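Local coordinates for protein NAD-dependent aldehyde dehydrogenase (Burkholderia multivorans, PDB 5UJU) that probably oxidises aldehydes to carboxylic acids with NAD+ as electron acceptor, at residues Thr76-Glu80 / Ala272-Asn276; Asp89-Pro93 / Ile244-Ala248; Gly212-Pro217 / Lys238-Ala243; Leu68-Ala72 / Ser95-Leu100. One frame throughout, in Å; residues are numbered along the deposited sequence.

Interaction 1 of 4, residues Thr76-Glu80 / Ala272-Asn276; sequences TVGAE and ATEPN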
loop_
_atom_site.group_PDB
_atom_site.type_symbol
_atom_site.label_atom_id
_atom_site.label_comp_id
_atom_site.label_asym_id
_atom_site.label_seq_id
_atom_site.Cartn_x
_atom_site.Cartn_y
_atom_site.Cartn_z
ATOM N N THR A 76 -31.131 -7.639 -21.218
ATOM C CA THR A 76 -29.776 -7.946 -21.650
ATOM C C THR A 76 -29.053 -6.683 -22.099
ATOM O O THR A 76 -29.643 -5.610 -22.275
ATOM C CB THR A 76 -29.771 -8.978 -22.780
ATOM O OG1 THR A 76 -30.354 -8.389 -23.949
ATOM C CG2 THR A 76 -30.580 -10.200 -22.363
ATOM N N VAL A 77 -27.752 -6.844 -22.309
ATOM C CA VAL A 77 -26.853 -5.737 -22.589
ATOM C C VAL A 77 -25.709 -6.275 -23.438
ATOM O O VAL A 77 -25.386 -7.463 -23.386
ATOM C CB VAL A 77 -26.349 -5.115 -21.261
ATOM C CG1 VAL A 77 -25.365 -6.043 -20.583
ATOM C CG2 VAL A 77 -25.709 -3.814 -21.489
ATOM N N GLY A 78 -25.115 -5.403 -24.253
ATOM C CA GLY A 78 -23.901 -5.771 -24.961
ATOM C C GLY A 78 -23.897 -5.338 -26.413
ATOM O O GLY A 78 -24.807 -5.687 -27.176
ATOM N N ALA A 79 -22.879 -4.578 -26.809
ATOM C CA ALA A 79 -22.767 -4.097 -28.180
ATOM C C ALA A 79 -21.362 -4.293 -28.707
ATOM O O ALA A 79 -20.828 -3.433 -29.416
ATOM C CB ALA A 79 -23.171 -2.627 -28.284
ATOM N N GLU A 80 -20.732 -5.421 -28.376
ATOM C CA GLU A 80 -19.393 -5.691 -28.893
ATOM C C GLU A 80 -19.410 -5.876 -30.408
ATOM O O GLU A 80 -20.335 -6.471 -30.969
ATOM C CB GLU A 80 -18.802 -6.946 -28.256
ATOM C CG GLU A 80 -18.538 -6.876 -26.769
ATOM C CD GLU A 80 -18.426 -8.282 -26.176
ATOM O OE1 GLU A 80 -19.424 -9.031 -26.235
ATOM O OE2 GLU A 80 -17.342 -8.649 -25.681
ATOM N N ALA A 272 -21.783 -6.416 -17.071
ATOM C CA ALA A 272 -21.673 -6.018 -18.466
ATOM C C ALA A 272 -22.449 -4.732 -18.678
ATOM O O ALA A 272 -23.485 -4.511 -18.044
ATOM C CB ALA A 272 -22.207 -7.110 -19.386
ATOM N N THR A 273 -21.937 -3.870 -19.559
ATOM C CA THR A 273 -22.557 -2.576 -19.797
ATOM C C THR A 273 -22.563 -2.258 -21.287
ATOM O O THR A 273 -21.870 -2.887 -22.098
ATOM C CB THR A 273 -21.831 -1.453 -19.032
ATOM O OG1 THR A 273 -20.471 -1.366 -19.481
ATOM C CG2 THR A 273 -21.820 -1.733 -17.546
ATOM N N GLU A 274 -23.320 -1.221 -21.628
ATOM C CA GLU A 274 -23.313 -0.608 -22.940
ATOM C C GLU A 274 -22.381 0.590 -22.896
ATOM O O GLU A 274 -22.071 1.102 -21.817
ATOM C CB GLU A 274 -24.720 -0.119 -23.318
ATOM C CG GLU A 274 -25.809 -1.173 -23.473
ATOM C CD GLU A 274 -25.826 -1.878 -24.815
ATOM O OE1 GLU A 274 -25.533 -1.236 -25.839
ATOM O OE2 GLU A 274 -26.160 -3.078 -24.844
ATOM N N PRO A 275 -21.907 1.064 -24.047
ATOM C CA PRO A 275 -20.985 2.203 -24.057
ATOM C C PRO A 275 -21.606 3.467 -23.479
ATOM O O PRO A 275 -22.831 3.638 -23.447
ATOM C CB PRO A 275 -20.661 2.381 -25.546
ATOM C CG PRO A 275 -20.858 1.026 -26.119
ATOM C CD PRO A 275 -22.050 0.476 -25.387
ATOM N N ASN A 276 -20.715 4.378 -23.066
ATOM C CA ASN A 276 -21.051 5.592 -22.321
ATOM C C ASN A 276 -21.520 5.239 -20.910
ATOM O O ASN A 276 -22.451 5.848 -20.381
ATOM C CB ASN A 276 -22.097 6.455 -23.045
ATOM C CG ASN A 276 -21.772 6.677 -24.531
ATOM O OD1 ASN A 276 -20.614 6.635 -24.938
ATOM N ND2 ASN A 276 -22.804 6.920 -25.339
HETATM O O HOH W 1 -21.187 -3.402 -24.814
#

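Interaction 2 of 4, residues Asp89-Pro93 / Ile244-Ala248; sequences DIRYP and ILPLA. With EDO (1,2-ethanediol), chain E.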
loop_
_atom_site.group_PDB
_atom_site.type_symbol
_atom_site.label_atom_id
_atom_site.label_comp_id
_atom_site.label_asym_id
_atom_site.label_seq_id
_atom_site.Cartn_x
_atom_site.Cartn_y
_atom_site.Cartn_z
ATOM N N ASP A 89 -23.016 -10.338 -32.180
ATOM C CA ASP A 89 -24.362 -10.355 -31.615
ATOM C C ASP A 89 -24.402 -11.123 -30.292
ATOM O O ASP A 89 -25.235 -12.008 -30.086
ATOM C CB ASP A 89 -25.365 -10.940 -32.606
ATOM C CG ASP A 89 -25.434 -10.146 -33.883
ATOM O OD1 ASP A 89 -25.544 -8.909 -33.799
ATOM O OD2 ASP A 89 -25.390 -10.764 -34.965
ATOM N N ILE A 90 -23.478 -10.805 -29.410
ATOM C CA ILE A 90 -23.450 -11.395 -28.077
ATOM C C ILE A 90 -24.201 -10.484 -27.123
ATOM O O ILE A 90 -24.063 -9.258 -27.190
ATOM C CB ILE A 90 -22.010 -11.599 -27.590
ATOM C CG1 ILE A 90 -21.201 -12.440 -28.581
ATOM C CG2 ILE A 90 -22.027 -12.217 -26.205
ATOM C CD1 ILE A 90 -19.720 -12.301 -28.355
ATOM N N ARG A 91 -25.010 -11.072 -26.237
ATOM C CA ARG A 91 -25.659 -10.319 -25.173
ATOM C C ARG A 91 -25.338 -10.963 -23.831
ATOM O O ARG A 91 -25.006 -12.150 -23.751
ATOM C CB ARG A 91 -27.178 -10.232 -25.391
ATOM C CG ARG A 91 -27.564 -9.608 -26.732
ATOM C CD ARG A 91 -27.320 -8.092 -26.774
ATOM N NE ARG A 91 -28.392 -7.400 -26.059
ATOM C CZ ARG A 91 -28.553 -6.078 -26.004
ATOM N NH1 ARG A 91 -27.708 -5.255 -26.629
ATOM N NH2 ARG A 91 -29.576 -5.577 -25.325
ATOM N N TYR A 92 -25.420 -10.159 -22.777
ATOM C CA TYR A 92 -25.174 -10.588 -21.408
ATOM C C TYR A 92 -26.349 -10.202 -20.521
ATOM O O TYR A 92 -27.029 -9.206 -20.790
ATOM C CB TYR A 92 -23.881 -9.953 -20.868
ATOM C CG TYR A 92 -22.721 -10.175 -21.804
ATOM C CD1 TYR A 92 -21.941 -11.316 -21.698
ATOM C CD2 TYR A 92 -22.415 -9.248 -22.805
ATOM C CE1 TYR A 92 -20.889 -11.542 -22.564
ATOM C CE2 TYR A 92 -21.368 -9.468 -23.688
ATOM C CZ TYR A 92 -20.604 -10.607 -23.554
ATOM O OH TYR A 92 -19.556 -10.829 -24.413
ATOM N N PRO A 93 -26.619 -10.969 -19.463
ATOM C CA PRO A 93 -27.705 -10.580 -18.549
ATOM C C PRO A 93 -27.369 -9.267 -17.866
ATOM O O PRO A 93 -26.282 -9.098 -17.312
ATOM C CB PRO A 93 -27.774 -11.748 -17.554
ATOM C CG PRO A 93 -26.416 -12.379 -17.593
ATOM C CD PRO A 93 -25.912 -12.181 -19.014
ATOM N N ILE A 244 -16.021 -7.539 -23.571
ATOM C CA ILE A 244 -16.664 -8.226 -22.446
ATOM C C ILE A 244 -16.387 -9.723 -22.466
ATOM O O ILE A 244 -16.038 -10.310 -21.444
ATOM C CB ILE A 244 -18.181 -7.956 -22.451
ATOM C CG1 ILE A 244 -18.469 -6.459 -22.329
ATOM C CG2 ILE A 244 -18.871 -8.753 -21.314
ATOM C CD1 ILE A 244 -19.889 -6.090 -22.779
ATOM N N LEU A 245 -16.548 -10.351 -23.627
ATOM C CA LEU A 245 -16.532 -11.809 -23.722
ATOM C C LEU A 245 -15.336 -12.462 -23.047
ATOM O O LEU A 245 -15.539 -13.461 -22.335
ATOM C CB LEU A 245 -16.623 -12.242 -25.194
ATOM C CG LEU A 245 -16.834 -13.757 -25.371
ATOM C CD1 LEU A 245 -18.103 -14.209 -24.618
ATOM C CD2 LEU A 245 -16.902 -14.196 -26.837
ATOM N N PRO A 246 -14.088 -11.988 -23.224
ATOM C CA PRO A 246 -12.970 -12.654 -22.529
ATOM C C PRO A 246 -13.128 -12.679 -21.020
ATOM O O PRO A 246 -12.749 -13.674 -20.390
ATOM C CB PRO A 246 -11.732 -11.833 -22.967
ATOM C CG PRO A 246 -12.124 -11.234 -24.263
ATOM C CD PRO A 246 -13.598 -10.937 -24.143
ATOM N N LEU A 247 -13.654 -11.608 -20.414
ATOM C CA LEU A 247 -13.854 -11.620 -18.974
ATOM C C LEU A 247 -15.146 -12.324 -18.573
ATOM O O LEU A 247 -15.228 -12.843 -17.461
ATOM C CB LEU A 247 -13.836 -10.198 -18.426
ATOM C CG LEU A 247 -12.406 -9.634 -18.464
ATOM C CD1 LEU A 247 -12.433 -8.131 -18.256
ATOM C CD2 LEU A 247 -11.510 -10.326 -17.418
ATOM N N ALA A 248 -16.151 -12.361 -19.453
ATOM C CA ALA A 248 -17.357 -13.141 -19.158
ATOM C C ALA A 248 -17.034 -14.627 -19.072
ATOM O O ALA A 248 -17.483 -15.317 -18.147
ATOM C CB ALA A 248 -18.423 -12.896 -20.224
HETATM C C1 EDO E . -24.351 -15.374 -34.960
HETATM O O1 EDO E . -23.350 -15.126 -35.957
HETATM C C2 EDO E . -25.475 -14.371 -35.176
HETATM O O2 EDO E . -24.891 -13.136 -35.608
#

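Interaction 3 of 4, residues Gly212-Pro217 / Lys238-Ala243; sequences GCCTFP and KPHPGA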
loop_
_atom_site.group_PDB
_atom_site.type_symbol
_atom_site.label_atom_id
_atom_site.label_comp_id
_atom_site.label_asym_id
_atom_site.label_seq_id
_atom_site.Cartn_x
_atom_site.Cartn_y
_atom_site.Cartn_z
ATOM N N GLY A 212 -12.351 -3.000 -16.615
ATOM C CA GLY A 212 -11.620 -3.656 -17.671
ATOM C C GLY A 212 -11.172 -2.705 -18.762
ATOM O O GLY A 212 -11.658 -1.572 -18.879
ATOM N N CYS A 213 -10.228 -3.213 -19.555
ATOM C CA CYS A 213 -9.536 -2.514 -20.634
ATOM C C CYS A 213 -9.951 -3.091 -21.992
ATOM O O CYS A 213 -10.269 -4.281 -22.108
ATOM C CB CYS A 213 -8.019 -2.637 -20.423
ATOM S SG CYS A 213 -6.979 -2.529 -21.885
ATOM N N CYS A 214 -9.956 -2.248 -23.032
ATOM C CA CYS A 214 -10.462 -2.713 -24.327
ATOM C C CYS A 214 -9.413 -3.445 -25.163
ATOM O O CYS A 214 -9.791 -4.153 -26.104
ATOM C CB CYS A 214 -11.054 -1.557 -25.141
ATOM S SG CYS A 214 -9.862 -0.384 -25.818
ATOM N N THR A 215 -8.119 -3.303 -24.850
ATOM C CA THR A 215 -7.055 -3.927 -25.636
ATOM C C THR A 215 -6.493 -5.191 -24.996
ATOM O O THR A 215 -6.194 -6.155 -25.705
ATOM C CB THR A 215 -5.892 -2.950 -25.838
ATOM O OG1 THR A 215 -5.583 -2.346 -24.579
ATOM C CG2 THR A 215 -6.257 -1.865 -26.852
ATOM N N PHE A 216 -6.292 -5.201 -23.682
ATOM C CA PHE A 216 -5.753 -6.368 -22.979
ATOM C C PHE A 216 -6.669 -6.718 -21.817
ATOM O O PHE A 216 -6.286 -6.608 -20.641
ATOM C CB PHE A 216 -4.321 -6.115 -22.504
ATOM C CG PHE A 216 -3.311 -6.077 -23.626
ATOM C CD1 PHE A 216 -3.111 -4.920 -24.362
ATOM C CD2 PHE A 216 -2.574 -7.209 -23.954
ATOM C CE1 PHE A 216 -2.191 -4.890 -25.402
ATOM C CE2 PHE A 216 -1.643 -7.185 -24.999
ATOM C CZ PHE A 216 -1.462 -6.023 -25.722
ATOM N N PRO A 217 -7.879 -7.205 -22.119
ATOM C CA PRO A 217 -8.866 -7.425 -21.045
ATOM C C PRO A 217 -8.403 -8.417 -19.991
ATOM O O PRO A 217 -8.564 -8.156 -18.787
ATOM C CB PRO A 217 -10.108 -7.920 -21.809
ATOM C CG PRO A 217 -9.571 -8.505 -23.091
ATOM C CD PRO A 217 -8.372 -7.642 -23.439
ATOM N N LYS A 238 -16.141 -5.501 -14.158
ATOM C CA LYS A 238 -16.798 -4.583 -15.084
ATOM C C LYS A 238 -15.910 -4.412 -16.307
ATOM O O LYS A 238 -15.031 -3.537 -16.317
ATOM C CB LYS A 238 -17.052 -3.228 -14.410
ATOM C CG LYS A 238 -18.209 -2.419 -15.008
ATOM C CD LYS A 238 -17.977 -1.946 -16.438
ATOM C CE LYS A 238 -16.840 -0.914 -16.514
ATOM N NZ LYS A 238 -16.658 -0.482 -17.940
ATOM N N PRO A 239 -16.081 -5.207 -17.359
ATOM C CA PRO A 239 -15.181 -5.079 -18.511
ATOM C C PRO A 239 -15.444 -3.802 -19.292
ATOM O O PRO A 239 -16.492 -3.162 -19.191
ATOM C CB PRO A 239 -15.483 -6.319 -19.370
ATOM C CG PRO A 239 -16.346 -7.232 -18.487
ATOM C CD PRO A 239 -17.025 -6.331 -17.500
ATOM N N HIS A 240 -14.466 -3.435 -20.099
ATOM C CA HIS A 240 -14.725 -2.412 -21.094
ATOM C C HIS A 240 -15.849 -2.886 -22.018
ATOM O O HIS A 240 -15.860 -4.054 -22.428
ATOM C CB HIS A 240 -13.456 -2.115 -21.891
ATOM C CG HIS A 240 -13.603 -0.956 -22.822
ATOM N ND1 HIS A 240 -14.291 -1.052 -24.012
ATOM C CD2 HIS A 240 -13.167 0.325 -22.739
ATOM C CE1 HIS A 240 -14.261 0.117 -24.629
ATOM N NE2 HIS A 240 -13.586 0.970 -23.877
ATOM N N PRO A 241 -16.811 -2.020 -22.365
ATOM C CA PRO A 241 -17.953 -2.473 -23.186
ATOM C C PRO A 241 -17.559 -3.009 -24.560
ATOM O O PRO A 241 -18.384 -3.660 -25.221
ATOM C CB PRO A 241 -18.824 -1.213 -23.324
ATOM C CG PRO A 241 -18.264 -0.218 -22.396
ATOM C CD PRO A 241 -16.856 -0.573 -22.095
ATOM N N GLY A 242 -16.342 -2.744 -25.025
ATOM C CA GLY A 242 -15.870 -3.313 -26.275
ATOM C C GLY A 242 -15.164 -4.652 -26.158
ATOM O O GLY A 242 -14.833 -5.256 -27.185
ATOM N N ALA A 243 -14.930 -5.147 -24.934
ATOM C CA ALA A 243 -14.206 -6.408 -24.733
ATOM C C ALA A 243 -14.764 -7.104 -23.493
ATOM O O ALA A 243 -14.077 -7.250 -22.484
ATOM C CB ALA A 243 -12.699 -6.197 -24.580
HETATM O O HOH W 2 -13.903 -0.186 -18.208
HETATM O O HOH W 3 -12.562 -5.277 -20.883
#

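Interaction 4 of 4, residues Leu68-Ala72 / Ser95-Leu100; sequences LDQPA and STPDAL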
loop_
_atom_site.group_PDB
_atom_site.type_symbol
_atom_site.label_atom_id
_atom_site.label_comp_id
_atom_site.label_asym_id
_atom_site.label_seq_id
_atom_site.Cartn_x
_atom_site.Cartn_y
_atom_site.Cartn_z
ATOM N N LEU A 68 -25.344 -16.729 -17.149
ATOM C CA LEU A 68 -24.846 -16.693 -15.777
ATOM C C LEU A 68 -26.027 -16.789 -14.824
ATOM O O LEU A 68 -27.109 -16.282 -15.127
ATOM C CB LEU A 68 -24.054 -15.424 -15.450
ATOM C CG LEU A 68 -22.781 -15.101 -16.214
ATOM C CD1 LEU A 68 -22.442 -13.642 -15.980
ATOM C CD2 LEU A 68 -21.667 -15.996 -15.711
ATOM N N ASP A 69 -25.832 -17.450 -13.680
ATOM C CA ASP A 69 -26.882 -17.542 -12.671
ATOM C C ASP A 69 -26.703 -16.527 -11.537
ATOM O O ASP A 69 -27.017 -16.818 -10.378
ATOM C CB ASP A 69 -26.985 -18.959 -12.112
ATOM C CG ASP A 69 -25.718 -19.416 -11.417
ATOM O OD1 ASP A 69 -24.693 -18.701 -11.472
ATOM O OD2 ASP A 69 -25.768 -20.485 -10.770
ATOM N N GLN A 70 -26.201 -15.338 -11.846
ATOM C CA GLN A 70 -26.096 -14.226 -10.911
ATOM C C GLN A 70 -27.387 -13.412 -10.944
ATOM O O GLN A 70 -28.188 -13.551 -11.872
ATOM C CB GLN A 70 -24.892 -13.333 -11.275
ATOM C CG GLN A 70 -25.049 -12.601 -12.580
ATOM C CD GLN A 70 -23.825 -11.757 -12.964
ATOM O OE1 GLN A 70 -22.682 -12.142 -12.712
ATOM N NE2 GLN A 70 -24.074 -10.622 -13.614
ATOM N N PRO A 71 -27.631 -12.560 -9.944
ATOM C CA PRO A 71 -28.872 -11.767 -9.941
ATOM C C PRO A 71 -28.971 -10.901 -11.185
ATOM O O PRO A 71 -27.975 -10.349 -11.653
ATOM C CB PRO A 71 -28.753 -10.915 -8.671
ATOM C CG PRO A 71 -27.774 -11.621 -7.816
ATOM C CD PRO A 71 -26.806 -12.288 -8.754
ATOM N N ALA A 72 -30.155 -10.875 -11.789
ATOM C CA ALA A 72 -30.303 -10.177 -13.056
ATOM C C ALA A 72 -31.702 -9.599 -13.179
ATOM O O ALA A 72 -32.647 -10.058 -12.532
ATOM C CB ALA A 72 -30.012 -11.104 -14.235
ATOM N N SER A 95 -27.432 -6.663 -15.002
ATOM C CA SER A 95 -27.611 -6.556 -13.559
ATOM C C SER A 95 -27.316 -5.133 -13.113
ATOM O O SER A 95 -26.602 -4.387 -13.783
ATOM C CB SER A 95 -26.699 -7.517 -12.789
ATOM O OG SER A 95 -26.831 -8.835 -13.270
ATOM N N THR A 96 -27.879 -4.752 -12.009
ATOM C CA THR A 96 -27.519 -3.436 -11.519
ATOM C C THR A 96 -26.334 -3.520 -10.574
ATOM O O THR A 96 -26.078 -4.564 -9.965
ATOM C CB THR A 96 -28.698 -2.792 -10.801
ATOM O OG1 THR A 96 -28.997 -3.534 -9.613
ATOM C CG2 THR A 96 -29.913 -2.733 -11.711
ATOM N N PRO A 97 -25.578 -2.428 -10.441
ATOM C CA PRO A 97 -24.554 -2.381 -9.383
ATOM C C PRO A 97 -25.118 -2.721 -8.017
ATOM O O PRO A 97 -24.498 -3.474 -7.258
ATOM C CB PRO A 97 -24.057 -0.928 -9.450
ATOM C CG PRO A 97 -24.266 -0.531 -10.877
ATOM C CD PRO A 97 -25.495 -1.269 -11.357
ATOM N N ASP A 98 -26.293 -2.173 -7.695
ATOM C CA ASP A 98 -26.970 -2.466 -6.438
ATOM C C ASP A 98 -27.122 -3.965 -6.203
ATOM O O ASP A 98 -26.734 -4.486 -5.149
ATOM C CB ASP A 98 -28.337 -1.799 -6.460
ATOM C CG ASP A 98 -28.596 -0.998 -5.234
ATOM O OD1 ASP A 98 -28.956 -1.608 -4.209
ATOM O OD2 ASP A 98 -28.412 0.237 -5.294
ATOM N N ALA A 99 -27.696 -4.671 -7.177
ATOM C CA ALA A 99 -27.924 -6.107 -7.026
ATOM C C ALA A 99 -26.612 -6.872 -6.880
ATOM O O ALA A 99 -26.522 -7.814 -6.087
ATOM C CB ALA A 99 -28.723 -6.639 -8.215
ATOM N N LEU A 100 -25.578 -6.486 -7.633
ATOM C CA LEU A 100 -24.335 -7.247 -7.565
ATOM C C LEU A 100 -23.582 -6.948 -6.279
ATOM O O LEU A 100 -22.933 -7.832 -5.716
ATOM C CB LEU A 100 -23.458 -6.964 -8.786
ATOM C CG LEU A 100 -24.009 -7.383 -10.147
ATOM C CD1 LEU A 100 -22.931 -7.144 -11.220
ATOM C CD2 LEU A 100 -24.445 -8.847 -10.161
#

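Interaction 1 of 4, residues Thr76-Glu80 / Ala272-Asn276
Ala-272, early in the loop, offers its small methyl to Val-77, with CB 3.5 Å from Val-77 CG1; a bulkier side chain would crowd this buried spot. At Thr-273 the side chain turns away and its OG1 hydrogen-bonds to Asp-277, so the backbone makes the contact: Thr-273 C lies 3.5 Å from Val-77 CG2, and one water links Thr-273 O (2.8 Å) to Ala-79 N (2.9 Å). Glu-274 folds its flexible side chain over the valine, CG 3.3 Å from Val-77 CG2, and its OE2 accepts a short, nearly straight hydrogen bond from Gly-78 N (2.6 Å). Gly-78 has backbone angles at which a CB would jam against the preceding carbonyl oxygen. Pro-275 brushes Ala-79, CD to CB 4.4 Å, near the surface. The contact thus fastens the end of strand 76-77, paired antiparallel with strand 92-93 through Val-77 and Tyr-92, to the loop between strand 268-270 and helix 278-285.

Interaction 2 of 4, residues Asp89-Pro93 / Ile244-Ala248
A single large knob, the ring of Tyr-92, dominates this buried meeting of a short strand with the N-terminal part of helix 245-260. The ring reaches into a hollow made by Ile-244, Leu-245 and Ala-248. Ile-244 sets CG2 squarely over one face, 3.5 Å from the centroid of the Tyr-92 ring and only 17° off its normal, a CH-pi contact. Ala-248, one helical turn on, approaches the ring obliquely, its CB 3.7 Å from Tyr-92 CE1; its small methyl leaves room for the ring to lie close to the helix. Leu-245 closes the hollow near the hydroxyl end, with CB 3.3 Å from Tyr-92 OH. Two residues earlier in the chain, Ile-90 adds a second, smaller bump, its CD1 meeting Leu-245 CD2 at 3.7 Å, so that the leucine is touched by both side chains. The turn itself is held by Ala-248 N, which donates to Ile-244 O at 2.9 Å. Although Tyr-92 OH comes within 3.1 Å of Leu-245 N, the angle is too poor for a hydrogen bond. Both groups turn instead to the carboxylate of Glu-80, which also receives Ile-244 N. The chemistry is therefore divided: aliphatic and aromatic carbon fills the interface, while one buried acid from outside satisfies the tyrosine hydroxyl and the backbone amides of Ile-244 and Leu-245.

Interaction 3 of 4, residues Gly212-Pro217 / Lys238-Ala243
One direct hydrogen bond joins the two loops: Gly-212 N donates to Lys-238 O at 2.7 Å, prolonging the pairing of the parallel strands that precede them. The backbones are so close here, with Gly-212 CA 3.9 Å from Pro-239 CA, that a CB on Gly-212 would clash with the proline. One water spans Gly-212 O (2.7 Å) and Lys-238 NZ (2.8 Å), an ammonium group that also hydrogen-bonds to Pro-239 O and forms a salt bridge with Asp-277; another gathers Cys-213 O, His-240 N and Ala-243 O. Among ring contacts, Cys-214 lies over a face of His-240, its CB 3.4 Å from the centroid of the His-240 ring in a CH-pi contact and its SG 4.5 Å from the same point. The imidazole is steadied by Gly-242 N, which donates to His-240 ND1 at 2.8 Å within a type I turn. Apolar packing is lighter: Pro-217 CG meets Ala-243 CB at 4.2 Å. Strand 191-211, helix 217-230 and strand 234-238 form a beta-alpha-beta crossover, and these loops follow its strands' C-terminal ends, leading into helices 217-230 and 245-260, consistent with the edge where relatives bind NAD; no cofactor is bound here.

Interaction 4 of 4, residues Leu68-Ala72 / Ser95-Leu100
Ser-95 OG is the polar hub, donating a very short hydrogen bond to Pro-71 O (2.5 Å) and accepting a weak one from Gln-70 NE2 (3.3 Å). A serine hydroxyl suits both roles, since it can give and take at once and its side chain is short enough to bring OG up to the loop backbone. The glutamine amide has a firmer partner in Leu-270 O, at the end of strand 268-270, so its bond to the serine is secondary. Asp-69 ties the same loop to helix 245-260 through salt bridges with Arg-255 and Arg-259. Thr-96 is the N-cap of helix 97-132: its OG1 accepts from Ala-99 N at 3.0 Å, and Pro-97 suits the first turn, where no amide hydrogen is needed for helical bonding. In the packing, Ala-72 CA lies 3.7 Å from Ser-95 OG. Leu-100 brings CD2 within 4.4 Å of Pro-71 CD and 3.9 Å of Gln-70 NE2, and Ala-99 meets the proline from the helix surface, CB to Pro-71 CB 4.3 Å. The hydroxyl thus gives the contact its direct polar link, with Pro-71 against Ala-99 and Leu-100 beside it.

Glu-80, at the end of 76-80, couples interactions 1 and 2, whose centres are about 9 Å apart: Glu-80 OE1 lies 2.6 Å from Tyr-92 OH and Glu-80 OE2 2.7 Å from Ile-244 N. Interaction 3 adjoins both, its centre about 11 Å from each; Pro-241 CB packs 3.7 Å from Thr-273 O, and Pro-239 CB 3.7 Å from Leu-247 CD1. Interaction 4, more peripheral, touches interaction 2 where Ala-72 CB meets Pro-93 CB (4.1 Å), and its centre is about 19 Å from that of interaction 3. Interaction 3 lies deepest; the side chain of Cys-214 is about 13 Å from the sodium ion bound at Gly-348 and Gly-458.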